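Local coordinates for protein LacI family transcription regulator (Bifidobacterium animalis subsp. lactis, PDB 4O5A) that probably regulates transcription as a LacI-family DNA-binding repressor whose periplasmic-binding-protein-like core would sense a small effector molecule, at residues Thr298-Asn303 / Tyr332-Arg337; Asp256-Ala261 / Ser287-Ala292; Asp116-Leu121 / Asp142-Leu147; Asp123-Gly128 / Lys149-Met154. All blocks are in the same frame, centred on the assembly; numbering follows the deposited sequence. Where two conformers were deposited one is given.

Contact 1 of 4, residues Thr298-Asn303 / Tyr332-Arg337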
loop_
_atom_site.group_PDB
_atom_site.type_symbol
_atom_site.label_atom_id
_atom_site.label_comp_id
_atom_site.label_asym_id
_atom_site.label_seq_id
_atom_site.Cartn_x
_atom_site.Cartn_y
_atom_site.Cartn_z
ATOM N N THR A 298 9.368 10.903 -12.446
ATOM C CA THR A 298 9.684 9.880 -13.444
ATOM C C THR A 298 9.947 8.557 -12.727
ATOM O O THR A 298 10.661 8.520 -11.720
ATOM C CB THR A 298 10.930 10.297 -14.212
ATOM O OG1 THR A 298 10.604 11.413 -15.050
ATOM C CG2 THR A 298 11.451 9.149 -15.063
ATOM N N ALA A 299 9.367 7.461 -13.219
ATOM C CA ALA A 299 9.414 6.213 -12.464
ATOM C C ALA A 299 9.649 5.009 -13.363
ATOM O O ALA A 299 9.134 4.953 -14.468
ATOM C CB ALA A 299 8.125 6.004 -11.724
ATOM N N LEU A 300 10.393 4.045 -12.838
ATOM C CA LEU A 300 10.539 2.743 -13.481
ATOM C C LEU A 300 9.379 1.929 -12.935
ATOM O O LEU A 300 9.319 1.640 -11.734
ATOM C CB LEU A 300 11.894 2.143 -13.099
ATOM C CG LEU A 300 12.430 0.957 -13.901
ATOM C CD1 LEU A 300 11.556 -0.261 -13.689
ATOM C CD2 LEU A 300 12.533 1.310 -15.387
ATOM N N SER A 301 8.427 1.605 -13.803
ATOM C CA SER A 301 7.187 0.983 -13.370
ATOM C C SER A 301 7.220 -0.505 -13.697
ATOM O O SER A 301 7.432 -0.871 -14.842
ATOM C CB SER A 301 6.009 1.631 -14.102
ATOM O OG SER A 301 4.789 0.967 -13.797
ATOM N N ARG A 302 7.025 -1.349 -12.688
ATOM C CA ARG A 302 6.909 -2.794 -12.913
ATOM C C ARG A 302 5.437 -3.139 -13.034
ATOM O O ARG A 302 4.591 -2.542 -12.365
ATOM C CB ARG A 302 7.527 -3.590 -11.757
ATOM C CG ARG A 302 8.998 -3.941 -11.941
ATOM C CD ARG A 302 9.558 -4.722 -10.742
ATOM N NE ARG A 302 8.895 -6.010 -10.530
ATOM C CZ ARG A 302 8.283 -6.357 -9.402
ATOM N NH1 ARG A 302 8.254 -5.514 -8.379
ATOM N NH2 ARG A 302 7.702 -7.547 -9.295
ATOM N N ASN A 303 5.124 -4.096 -13.894
ATOM C CA ASN A 303 3.746 -4.504 -14.069
ATOM C C ASN A 303 3.422 -5.568 -13.024
ATOM O O ASN A 303 3.404 -6.762 -13.330
ATOM C CB ASN A 303 3.527 -5.045 -15.482
ATOM C CG ASN A 303 2.062 -5.266 -15.806
ATOM O OD1 ASN A 303 1.201 -5.287 -14.915
ATOM N ND2 ASN A 303 1.770 -5.456 -17.091
ATOM N N TYR A 332 8.849 -4.123 -17.890
ATOM C CA TYR A 332 8.703 -2.896 -17.124
ATOM C C TYR A 332 8.640 -1.734 -18.114
ATOM O O TYR A 332 8.873 -1.911 -19.304
ATOM C CB TYR A 332 9.919 -2.716 -16.213
ATOM C CG TYR A 332 11.209 -2.625 -16.992
ATOM C CD1 TYR A 332 11.649 -1.422 -17.521
ATOM C CD2 TYR A 332 11.977 -3.756 -17.224
ATOM C CE1 TYR A 332 12.820 -1.345 -18.259
ATOM C CE2 TYR A 332 13.142 -3.685 -17.950
ATOM C CZ TYR A 332 13.566 -2.477 -18.461
ATOM O OH TYR A 332 14.732 -2.410 -19.190
ATOM N N GLU A 333 8.381 -0.528 -17.619
ATOM C CA GLU A 333 8.294 0.637 -18.494
ATOM C C GLU A 333 8.834 1.843 -17.736
ATOM O O GLU A 333 8.494 2.037 -16.574
ATOM C CB GLU A 333 6.826 0.866 -18.874
ATOM C CG GLU A 333 6.508 2.133 -19.669
ATOM C CD GLU A 333 5.000 2.388 -19.748
ATOM O OE1 GLU A 333 4.229 1.584 -19.172
ATOM O OE2 GLU A 333 4.582 3.391 -20.369
ATOM N N LEU A 334 9.679 2.647 -18.374
ATOM C CA LEU A 334 10.085 3.896 -17.730
ATOM C C LEU A 334 9.040 4.932 -18.104
ATOM O O LEU A 334 8.897 5.279 -19.289
ATOM C CB LEU A 334 11.458 4.355 -18.235
ATOM C CG LEU A 334 11.971 5.649 -17.586
ATOM C CD1 LEU A 334 12.157 5.469 -16.085
ATOM C CD2 LEU A 334 13.270 6.083 -18.244
ATOM N N ILE A 335 8.282 5.392 -17.120
ATOM C CA ILE A 335 7.288 6.424 -17.354
ATOM C C ILE A 335 7.915 7.785 -17.121
ATOM O O ILE A 335 8.185 8.166 -15.987
ATOM C CB ILE A 335 6.085 6.249 -16.428
ATOM C CG1 ILE A 335 5.501 4.847 -16.619
ATOM C CG2 ILE A 335 5.044 7.330 -16.703
ATOM C CD1 ILE A 335 4.368 4.529 -15.675
ATOM N N GLU A 336 8.125 8.513 -18.210
ATOM C CA GLU A 336 8.790 9.813 -18.147
ATOM C C GLU A 336 7.839 10.896 -17.675
ATOM O O GLU A 336 6.771 11.114 -18.262
ATOM C CB GLU A 336 9.367 10.193 -19.509
ATOM C CG GLU A 336 10.506 9.307 -19.967
ATOM C CD GLU A 336 10.970 9.642 -21.374
ATOM O OE1 GLU A 336 11.167 10.842 -21.678
ATOM O OE2 GLU A 336 11.131 8.701 -22.181
ATOM N N ARG A 337 8.230 11.570 -16.603
ATOM C CA ARG A 337 7.435 12.655 -16.046
ATOM C C ARG A 337 8.302 13.906 -15.920
ATOM O O ARG A 337 9.410 13.973 -16.457
ATOM C CB ARG A 337 6.801 12.239 -14.699
ATOM C CG ARG A 337 5.903 10.988 -14.807
ATOM C CD ARG A 337 4.912 10.849 -13.660
ATOM N NE ARG A 337 4.045 9.667 -13.816
ATOM C CZ ARG A 337 4.231 8.494 -13.211
ATOM N NH1 ARG A 337 5.273 8.312 -12.404
ATOM N NH2 ARG A 337 3.373 7.489 -13.427
#

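Contact 2 of 4, residues Asp256-Ala261 / Ser287-Ala292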
loop_
_atom_site.group_PDB
_atom_site.type_symbol
_atom_site.label_atom_id
_atom_site.label_comp_id
_atom_site.label_asym_id
_atom_site.label_seq_id
_atom_site.Cartn_x
_atom_site.Cartn_y
_atom_site.Cartn_z
ATOM N N ASP A 256 15.437 3.941 -4.601
ATOM C CA ASP A 256 14.919 2.573 -4.658
ATOM C C ASP A 256 13.427 2.449 -4.314
ATOM O O ASP A 256 12.840 1.388 -4.495
ATOM C CB ASP A 256 15.751 1.630 -3.772
ATOM C CG ASP A 256 16.929 1.008 -4.521
ATOM O OD1 ASP A 256 17.351 1.572 -5.552
ATOM O OD2 ASP A 256 17.438 -0.038 -4.063
ATOM N N ASN A 257 12.799 3.519 -3.829
ATOM C CA ASN A 257 11.342 3.489 -3.723
ATOM C C ASN A 257 10.703 4.849 -3.897
ATOM O O ASN A 257 11.390 5.868 -3.899
ATOM C CB ASN A 257 10.844 2.788 -2.449
ATOM C CG ASN A 257 11.089 3.599 -1.172
ATOM O OD1 ASN A 257 11.475 4.756 -1.215
ATOM N ND2 ASN A 257 10.843 2.968 -0.026
ATOM N N ASP A 258 9.384 4.849 -4.032
ATOM C CA ASP A 258 8.657 6.090 -4.270
ATOM C C ASP A 258 8.692 7.082 -3.106
ATOM O O ASP A 258 8.866 8.279 -3.325
ATOM C CB ASP A 258 7.203 5.797 -4.694
ATOM C CG ASP A 258 6.450 4.881 -3.726
ATOM O OD1 ASP A 258 6.970 4.484 -2.653
ATOM O OD2 ASP A 258 5.291 4.552 -4.056
ATOM N N VAL A 259 8.527 6.598 -1.876
ATOM C CA VAL A 259 8.483 7.477 -0.705
ATOM C C VAL A 259 9.797 8.227 -0.519
ATOM O O VAL A 259 9.819 9.403 -0.140
ATOM C CB VAL A 259 8.126 6.704 0.590
ATOM C CG1 VAL A 259 6.705 6.220 0.543
ATOM C CG2 VAL A 259 9.058 5.545 0.790
HETATM N N MSE A 260 10.914 7.557 -0.793
HETATM C CA MSE A 260 12.196 8.258 -0.661
HETATM C C MSE A 260 12.430 9.268 -1.790
HETATM O O MSE A 260 13.048 10.314 -1.564
HETATM C CB MSE A 260 13.375 7.281 -0.540
HETATM C CG MSE A 260 13.288 6.428 0.720
HETATM SE SE MSE A 260 14.975 5.569 1.165
HETATM C CE MSE A 260 15.175 4.466 -0.399
ATOM N N ALA A 261 11.950 8.958 -2.996
ATOM C CA ALA A 261 12.042 9.906 -4.107
ATOM C C ALA A 261 11.260 11.176 -3.771
ATOM O O ALA A 261 11.740 12.295 -3.980
ATOM C CB ALA A 261 11.554 9.281 -5.437
ATOM N N SER A 287 3.820 4.579 -8.356
ATOM C CA SER A 287 2.559 4.574 -7.642
ATOM C C SER A 287 1.921 5.923 -7.870
ATOM O O SER A 287 2.541 6.792 -8.467
ATOM C CB SER A 287 2.758 4.350 -6.141
ATOM O OG SER A 287 3.314 5.495 -5.532
ATOM N N PHE A 288 0.693 6.078 -7.394
ATOM C CA PHE A 288 -0.039 7.339 -7.489
ATOM C C PHE A 288 0.724 8.491 -6.843
ATOM O O PHE A 288 0.533 9.654 -7.206
ATOM C CB PHE A 288 -1.401 7.206 -6.823
ATOM C CG PHE A 288 -2.478 6.677 -7.724
ATOM C CD1 PHE A 288 -2.397 6.830 -9.104
ATOM C CD2 PHE A 288 -3.583 6.033 -7.189
ATOM C CE1 PHE A 288 -3.400 6.347 -9.932
ATOM C CE2 PHE A 288 -4.592 5.541 -8.011
ATOM C CZ PHE A 288 -4.498 5.697 -9.385
HETATM N N MSE A 289 1.595 8.170 -5.892
HETATM C CA MSE A 289 2.380 9.174 -5.193
HETATM C C MSE A 289 3.251 9.965 -6.171
HETATM O O MSE A 289 3.403 11.182 -6.053
HETATM C CB MSE A 289 3.264 8.463 -4.174
HETATM C CG MSE A 289 4.022 9.342 -3.239
HETATM SE SE MSE A 289 5.207 8.194 -2.192
HETATM C CE MSE A 289 3.981 6.756 -1.755
ATOM N N ASN A 290 3.827 9.265 -7.136
ATOM C CA ASN A 290 4.671 9.903 -8.140
ATOM C C ASN A 290 3.896 10.856 -9.044
ATOM O O ASN A 290 4.446 11.866 -9.498
ATOM C CB ASN A 290 5.418 8.848 -8.966
ATOM C CG ASN A 290 6.516 8.169 -8.169
ATOM O OD1 ASN A 290 7.104 8.772 -7.252
ATOM N ND2 ASN A 290 6.784 6.906 -8.489
ATOM N N VAL A 291 2.629 10.540 -9.296
ATOM C CA VAL A 291 1.775 11.355 -10.150
ATOM C C VAL A 291 1.382 12.636 -9.417
ATOM O O VAL A 291 1.169 13.683 -10.029
ATOM C CB VAL A 291 0.531 10.558 -10.560
ATOM C CG1 VAL A 291 -0.479 11.421 -11.293
ATOM C CG2 VAL A 291 0.962 9.371 -11.452
ATOM N N ALA A 292 1.300 12.541 -8.095
ATOM C CA ALA A 292 0.784 13.623 -7.259
ATOM C C ALA A 292 1.858 14.583 -6.787
ATOM O O ALA A 292 1.541 15.596 -6.167
ATOM C CB ALA A 292 0.048 13.053 -6.023
#

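Contact 3 of 4, residues Asp116-Leu121 / Asp142-Leu147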
loop_
_atom_site.group_PDB
_atom_site.type_symbol
_atom_site.label_atom_id
_atom_site.label_comp_id
_atom_site.label_asym_id
_atom_site.label_seq_id
_atom_site.Cartn_x
_atom_site.Cartn_y
_atom_site.Cartn_z
ATOM N N ASP A 116 10.915 -17.835 11.522
ATOM C CA ASP A 116 9.484 -18.110 11.621
ATOM C C ASP A 116 8.924 -18.604 10.287
ATOM O O ASP A 116 8.097 -19.524 10.250
ATOM C CB ASP A 116 8.752 -16.830 12.053
ATOM C CG ASP A 116 7.405 -17.104 12.709
ATOM O OD1 ASP A 116 6.944 -18.265 12.693
ATOM O OD2 ASP A 116 6.801 -16.142 13.237
ATOM N N GLU A 117 9.362 -17.997 9.186
ATOM C CA GLU A 117 8.852 -18.399 7.884
ATOM C C GLU A 117 9.157 -19.863 7.579
ATOM O O GLU A 117 8.263 -20.614 7.174
ATOM C CB GLU A 117 9.369 -17.503 6.751
ATOM C CG GLU A 117 8.962 -18.029 5.378
ATOM C CD GLU A 117 9.137 -17.016 4.264
ATOM O OE1 GLU A 117 9.707 -15.934 4.530
ATOM O OE2 GLU A 117 8.703 -17.304 3.122
ATOM N N VAL A 118 10.409 -20.266 7.779
ATOM C CA VAL A 118 10.796 -21.650 7.523
ATOM C C VAL A 118 9.918 -22.616 8.320
ATOM O O VAL A 118 9.427 -23.608 7.783
ATOM C CB VAL A 118 12.292 -21.884 7.801
ATOM C CG1 VAL A 118 12.642 -23.356 7.679
ATOM C CG2 VAL A 118 13.124 -21.078 6.827
ATOM N N SER A 119 9.682 -22.299 9.589
ATOM C CA SER A 119 8.844 -23.144 10.434
ATOM C C SER A 119 7.415 -23.292 9.898
ATOM O O SER A 119 6.865 -24.388 9.878
ATOM C CB SER A 119 8.835 -22.618 11.869
ATOM O OG SER A 119 8.033 -23.435 12.694
ATOM N N ILE A 120 6.821 -22.193 9.447
ATOM C CA ILE A 120 5.476 -22.248 8.886
ATOM C C ILE A 120 5.451 -23.089 7.609
ATOM O O ILE A 120 4.554 -23.911 7.410
ATOM C CB ILE A 120 4.932 -20.834 8.607
ATOM C CG1 ILE A 120 4.764 -20.073 9.927
ATOM C CG2 ILE A 120 3.615 -20.903 7.841
ATOM C CD1 ILE A 120 4.547 -18.577 9.762
ATOM N N LEU A 121 6.453 -22.888 6.757
ATOM C CA LEU A 121 6.553 -23.605 5.494
ATOM C C LEU A 121 6.715 -25.098 5.745
ATOM O O LEU A 121 6.117 -25.918 5.053
ATOM C CB LEU A 121 7.740 -23.080 4.689
ATOM C CG LEU A 121 7.628 -21.654 4.154
ATOM C CD1 LEU A 121 8.880 -21.271 3.373
ATOM C CD2 LEU A 121 6.379 -21.483 3.298
ATOM N N ASP A 142 19.408 -18.088 0.801
ATOM C CA ASP A 142 18.132 -18.187 1.509
ATOM C C ASP A 142 17.876 -19.624 1.972
ATOM O O ASP A 142 17.971 -20.560 1.175
ATOM C CB ASP A 142 17.000 -17.710 0.591
ATOM C CG ASP A 142 15.749 -17.317 1.352
ATOM O OD1 ASP A 142 15.240 -18.141 2.143
ATOM O OD2 ASP A 142 15.274 -16.176 1.158
ATOM N N PRO A 143 17.564 -19.806 3.268
ATOM C CA PRO A 143 17.309 -21.150 3.809
ATOM C C PRO A 143 16.060 -21.805 3.217
ATOM O O PRO A 143 15.814 -22.984 3.466
ATOM C CB PRO A 143 17.111 -20.896 5.308
ATOM C CG PRO A 143 16.699 -19.458 5.405
ATOM C CD PRO A 143 17.469 -18.768 4.310
ATOM N N ARG A 144 15.281 -21.052 2.450
ATOM C CA ARG A 144 14.072 -21.592 1.839
ATOM C C ARG A 144 14.359 -22.419 0.584
ATOM O O ARG A 144 13.633 -23.367 0.285
ATOM C CB ARG A 144 13.081 -20.473 1.526
ATOM C CG ARG A 144 12.495 -19.805 2.760
ATOM C CD ARG A 144 11.616 -18.624 2.390
ATOM N NE ARG A 144 12.395 -17.517 1.842
ATOM C CZ ARG A 144 11.869 -16.466 1.218
ATOM N NH1 ARG A 144 10.554 -16.371 1.062
ATOM N NH2 ARG A 144 12.663 -15.514 0.749
ATOM N N ILE A 145 15.418 -22.067 -0.144
ATOM C CA ILE A 145 15.789 -22.814 -1.341
ATOM C C ILE A 145 16.105 -24.256 -0.965
ATOM O O ILE A 145 15.593 -25.190 -1.578
ATOM C CB ILE A 145 17.000 -22.187 -2.068
ATOM C CG1 ILE A 145 16.742 -20.710 -2.371
ATOM C CG2 ILE A 145 17.325 -22.957 -3.345
ATOM C CD1 ILE A 145 15.487 -20.459 -3.186
ATOM N N GLU A 146 16.932 -24.429 0.063
ATOM C CA GLU A 146 17.303 -25.757 0.539
ATOM C C GLU A 146 16.087 -26.545 1.019
ATOM O O GLU A 146 15.994 -27.751 0.792
ATOM C CB GLU A 146 18.348 -25.665 1.656
ATOM N N LEU A 147 15.161 -25.858 1.685
ATOM C CA LEU A 147 13.925 -26.478 2.153
ATOM C C LEU A 147 13.118 -27.018 0.975
ATOM O O LEU A 147 12.665 -28.165 0.999
ATOM C CB LEU A 147 13.090 -25.477 2.965
ATOM C CG LEU A 147 11.709 -25.925 3.458
ATOM C CD1 LEU A 147 11.824 -27.139 4.365
ATOM C CD2 LEU A 147 10.984 -24.798 4.183
#

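Contact 4 of 4, residues Asp123-Gly128 / Lys149-Met154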
loop_
_atom_site.group_PDB
_atom_site.type_symbol
_atom_site.label_atom_id
_atom_site.label_comp_id
_atom_site.label_asym_id
_atom_site.label_seq_id
_atom_site.Cartn_x
_atom_site.Cartn_y
_atom_site.Cartn_z
ATOM N N ASP A 123 5.590 -26.714 8.231
ATOM C CA ASP A 123 4.308 -27.215 8.707
ATOM C C ASP A 123 3.380 -27.476 7.528
ATOM O O ASP A 123 2.720 -28.513 7.462
ATOM C CB ASP A 123 3.676 -26.223 9.691
ATOM C CG ASP A 123 2.256 -26.600 10.069
ATOM O OD1 ASP A 123 2.080 -27.556 10.856
ATOM O OD2 ASP A 123 1.316 -25.933 9.583
ATOM N N TRP A 124 3.348 -26.530 6.593
ATOM C CA TRP A 124 2.504 -26.639 5.413
ATOM C C TRP A 124 2.902 -27.846 4.581
ATOM O O TRP A 124 2.049 -28.571 4.078
ATOM C CB TRP A 124 2.601 -25.363 4.582
ATOM C CG TRP A 124 1.704 -24.278 5.082
ATOM C CD1 TRP A 124 0.748 -24.383 6.053
ATOM C CD2 TRP A 124 1.676 -22.917 4.632
ATOM N NE1 TRP A 124 0.123 -23.163 6.234
ATOM C CE2 TRP A 124 0.671 -22.253 5.371
ATOM C CE3 TRP A 124 2.397 -22.197 3.676
ATOM C CZ2 TRP A 124 0.376 -20.900 5.179
ATOM C CZ3 TRP A 124 2.105 -20.857 3.492
ATOM C CH2 TRP A 124 1.103 -20.223 4.241
ATOM N N ILE A 125 4.204 -28.066 4.465
ATOM C CA ILE A 125 4.725 -29.185 3.697
ATOM C C ILE A 125 4.376 -30.510 4.366
ATOM O O ILE A 125 3.952 -31.458 3.700
ATOM C CB ILE A 125 6.251 -29.074 3.528
ATOM C CG1 ILE A 125 6.594 -27.875 2.634
ATOM C CG2 ILE A 125 6.824 -30.350 2.941
ATOM C CD1 ILE A 125 8.085 -27.551 2.577
ATOM N N ALA A 126 4.553 -30.573 5.682
ATOM C CA ALA A 126 4.327 -31.812 6.431
ATOM C C ALA A 126 2.859 -32.224 6.438
ATOM O O ALA A 126 2.540 -33.408 6.484
ATOM C CB ALA A 126 4.838 -31.665 7.853
ATOM N N THR A 127 1.968 -31.240 6.393
ATOM C CA THR A 127 0.539 -31.507 6.464
ATOM C C THR A 127 -0.129 -31.483 5.085
ATOM O O THR A 127 -1.285 -31.883 4.950
ATOM C CB THR A 127 -0.168 -30.508 7.402
ATOM O OG1 THR A 127 -0.057 -29.186 6.866
ATOM C CG2 THR A 127 0.465 -30.541 8.781
ATOM N N GLY A 128 0.594 -31.018 4.069
ATOM C CA GLY A 128 0.025 -30.877 2.738
ATOM C C GLY A 128 -1.139 -29.901 2.725
ATOM O O GLY A 128 -2.127 -30.089 2.008
ATOM N N LYS A 149 14.159 -27.686 -2.097
ATOM C CA LYS A 149 14.883 -28.694 -2.862
ATOM C C LYS A 149 14.822 -30.052 -2.171
ATOM O O LYS A 149 14.800 -31.092 -2.831
ATOM C CB LYS A 149 16.330 -28.255 -3.108
ATOM C CG LYS A 149 16.441 -27.027 -4.005
ATOM C CD LYS A 149 17.511 -27.194 -5.078
ATOM C CE LYS A 149 18.862 -26.656 -4.638
ATOM N NZ LYS A 149 19.878 -26.771 -5.731
ATOM N N ASN A 150 14.781 -30.033 -0.842
ATOM C CA ASN A 150 14.650 -31.256 -0.059
ATOM C C ASN A 150 13.199 -31.738 0.002
ATOM O O ASN A 150 12.915 -32.814 0.523
ATOM C CB ASN A 150 15.216 -31.057 1.353
ATOM C CG ASN A 150 16.689 -30.668 1.345
ATOM O OD1 ASN A 150 17.365 -30.748 0.318
ATOM N ND2 ASN A 150 17.193 -30.250 2.502
ATOM N N ASN A 151 12.289 -30.930 -0.538
ATOM C CA ASN A 151 10.871 -31.281 -0.612
ATOM C C ASN A 151 10.276 -31.032 -2.002
ATOM O O ASN A 151 9.461 -30.127 -2.172
ATOM C CB ASN A 151 10.066 -30.504 0.443
ATOM C CG ASN A 151 10.331 -30.994 1.856
ATOM O OD1 ASN A 151 9.746 -31.982 2.305
ATOM N ND2 ASN A 151 11.221 -30.307 2.561
ATOM N N PRO A 152 10.674 -31.839 -3.006
ATOM C CA PRO A 152 10.200 -31.557 -4.367
ATOM C C PRO A 152 8.763 -32.007 -4.606
ATOM O O PRO A 152 8.211 -31.690 -5.657
ATOM C CB PRO A 152 11.167 -32.351 -5.247
ATOM C CG PRO A 152 11.581 -33.502 -4.393
ATOM C CD PRO A 152 11.587 -32.995 -2.965
ATOM N N GLN A 153 8.166 -32.723 -3.655
ATOM C CA GLN A 153 6.755 -33.094 -3.771
ATOM C C GLN A 153 5.822 -31.902 -3.517
ATOM O O GLN A 153 4.607 -32.012 -3.691
ATOM C CB GLN A 153 6.406 -34.248 -2.825
ATOM C CG GLN A 153 6.258 -33.848 -1.362
ATOM C CD GLN A 153 7.587 -33.564 -0.687
ATOM O OE1 GLN A 153 8.653 -33.757 -1.273
ATOM N NE2 GLN A 153 7.528 -33.104 0.558
HETATM N N MSE A 154 6.386 -30.774 -3.093
HETATM C CA MSE A 154 5.607 -29.551 -2.898
HETATM C C MSE A 154 5.975 -28.515 -3.953
HETATM O O MSE A 154 7.087 -27.980 -3.937
HETATM C CB MSE A 154 5.825 -28.969 -1.492
HETATM C CG MSE A 154 5.281 -27.555 -1.303
HETATM SE SE MSE A 154 3.324 -27.405 -1.368
HETATM C CE MSE A 154 2.959 -28.054 0.443
#

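Contact 1 of 4, residues Thr298-Asn303 / Tyr332-Arg337
The ring of Tyr-332 meets Leu-300 obliquely: methyl CD2 of Leu-300 lies 3.6 Å from CD1 of the ring, and the leucine's CD1 approaches CB. Tyr-332 holds CG between its backbone N and carbonyl carbon (chi1 60°), which starts the ring on the Leu-300 side, and its phenol oxygen goes on to bond Thr-181. The second flat group, the guanidinium of Arg-337, carries CG2 of Ile-335 over one face, 3.5 Å above the plane and offset toward the rim. CB of Ala-299 comes to its NH1 obliquely, at 3.7 Å, the small alanine side chain lying close beside the guanidinium. NH1 bonds the carbonyl of Ile-297, while NH2 forms a salt bridge with Asp-286.

Between these groups run two antiparallel strands. Ala-299 and Ile-335 form one hydrogen-bonded pair, Ser-301 and Glu-333 the next, with Ser-301 N to Glu-333 O the straightest bond (2.8 Å, 169°). Thr-298 continues the pairing by its side chain: OG1 accepts the N-H of Arg-337 at 2.8 Å, and CG2 rests 3.9 Å from CD1 of Leu-334. A valine here would probably leave the Arg-337 N-H without its acceptor and Thr-340 without a hydroxyl mate.

Strand 333-335 is the outermost of the mixed sheet within this chain, and strand 298-301 lies between it and strand 280-284. Helix 175-188 covers the face bearing Leu-300 and Leu-334, through Met-182 and His-185; helix 288-292 meets Ala-299 and Arg-337 on the other.

Contact 2 of 4, residues Asp256-Ala261 / Ser287-Ala292
Asp-258 and Met-289 cross at about a right angle, the selenomethionine's methyl lying against the carboxylate, with CE of Met-289 3.4 Å from OD2 of Asp-258. CG of Met-289 is anti to its backbone N (chi1 -173°), and the chain then turns at chi3, bringing CE round to both Asp-258 and its neighbour. Val-259 crosses the same tip obliquely: in the conformer described, its CG1 is 3.6 Å from CE and 3.7 Å from SE of Met-289. A long, flexible thioether-type chain suits a place where it must lie against a polar group and an apolar one together. Met-289 also packs on Met-289 of the second subunit, so the contact takes part in the dimer interface.

The polar link is a short bond from Ser-287 OG to Asp-258 OD2, 2.6 Å, received on the anti side of the carboxylate and 17° out of its plane. The serine oxygen also accepts from Met-289 N at 3.2 Å as N-cap of its own helix, so it is an acceptor for the helix start and a donor to Asp-258. Asn-290 packs with its amide against Asp-258 CB; its ND2 bonds Asp-286, whereas its buried OD1 has no polar partner in the model.

Both helix starts follow strands of the mixed sheet, 252-255 and 280-284 respectively. Asp-258 and Ala-261 rest on Ser-283 of strand 280-284, so the first turn of helix 258-271 lies against the strand leading into helix 288-292.

Contact 3 of 4, residues Asp116-Leu121 / Asp142-Leu147
A salt-bridge network of Glu-117, Arg-144 and Asp-142 joins two neighbouring helices of the alpha/beta fold, 116-127 and 143-149, whose contacting turns run nearly parallel, 17° apart. Arg-144 NH1 bonds Glu-117 OE2 at 2.9 Å, approaching from above the carboxylate plane, with the two flat groups turned 63° to each other; OE1 lies over one guanidinium face. The bend of the arginine at chi3 turns NE back toward Asp-142, which is gripped side-on: NE donates to OD1 at 2.9 Å and NH2 to OD2 at 2.7 Å. OD1 also accepts Arg-144 N, making Asp-142 the helix N-cap.

Beside the salt bridges, CD1 of Leu-121 meets the arginine's CD and CG, and CD2 of Leu-147 lies 3.7 Å from Leu-121 CB. CG2 of Val-118 reaches the ring of Pro-143, a residue well suited to a first helical turn.

A leucine in place of Arg-144 would probably leave both carboxylates without their shared cation and let Glu-117 turn. The one buried guanidinium, further bonded to Leu-136 O, would probably balance the two acids and ease the closeness of their carboxylates.

Contact 4 of 4, residues Asp123-Gly128 / Lys149-Met154
Ile-125 faces Asn-151, Gln-153 and Met-154: its CG2 meets Asn-151 and Gln-153, and its CG1-CD1 arm meets Met-154 and again Asn-151. From CB, the methyl CG2 stands anti to the backbone N and comes nearest the turn: it lies 3.4 Å from Asn-151 OD1 and 3.7 Å from Gln-153 NE2, touching the two polar groups where they meet each other. The other branch begins at CG1, anti to the carbonyl carbon (chi1 -67°), which packs 4.2 Å from CG of Met-154. At the tip, CD1 settles 4.1 Å from CB of Asn-151 and also packs on Leu-147. A beta-branched, wholly apolar residue suits this place, since its two arms spread over the turn.

Asn-151 has partners at both ends of its amide. Gln-153 NE2 donates to its OD1 at 3.0 Å and 162°, in the carbonyl plane on a lone pair, and its ND2 bonds Leu-147 O; the isoleucine methyl therefore packs on polar atoms bonded elsewhere. Residues Asn-151 to Met-154 form a type I turn, and Pro-152 fits its second position because the ring already fixes phi near the value required. Met-154, a selenomethionine, bends at chi2 and chi3, carrying CE to 3.8 Å from Trp-124 O.

Helix 116-127 finishes here, with Gly-128 taking the positive phi that glycine tolerates easily. The loop after helix 143-149 packs against that last turn before entering strand 156-160. Trp-124 leads its indole away, onto Leu-133 of strand 132-135 and Leu-107 of strand 105-111, and Met-154 also rests on Leu-133.

Overall arrangement
The four contacts fall into two pairs, one in each lobe of a periplasmic-binding-protein-like fold. Contacts 3 and 4 share helix 116-127 beside the parallel sheet; their centres are 11 Å apart, Leu-147 touches Ile-125 between them, and their segments alternate along the chain. Contacts 2 and 1 follow in series beside and within the mixed sheet, also 11 Å apart at their centres, joined where Arg-337 and Ala-299 pack on Asn-290. Between the pairs the centres stand 32 to 39 Å apart, on opposite sides of the chain's centre. The two pairs thus lie in different lobes, consistent with the two-lobed, effector-binding core of LacI relatives.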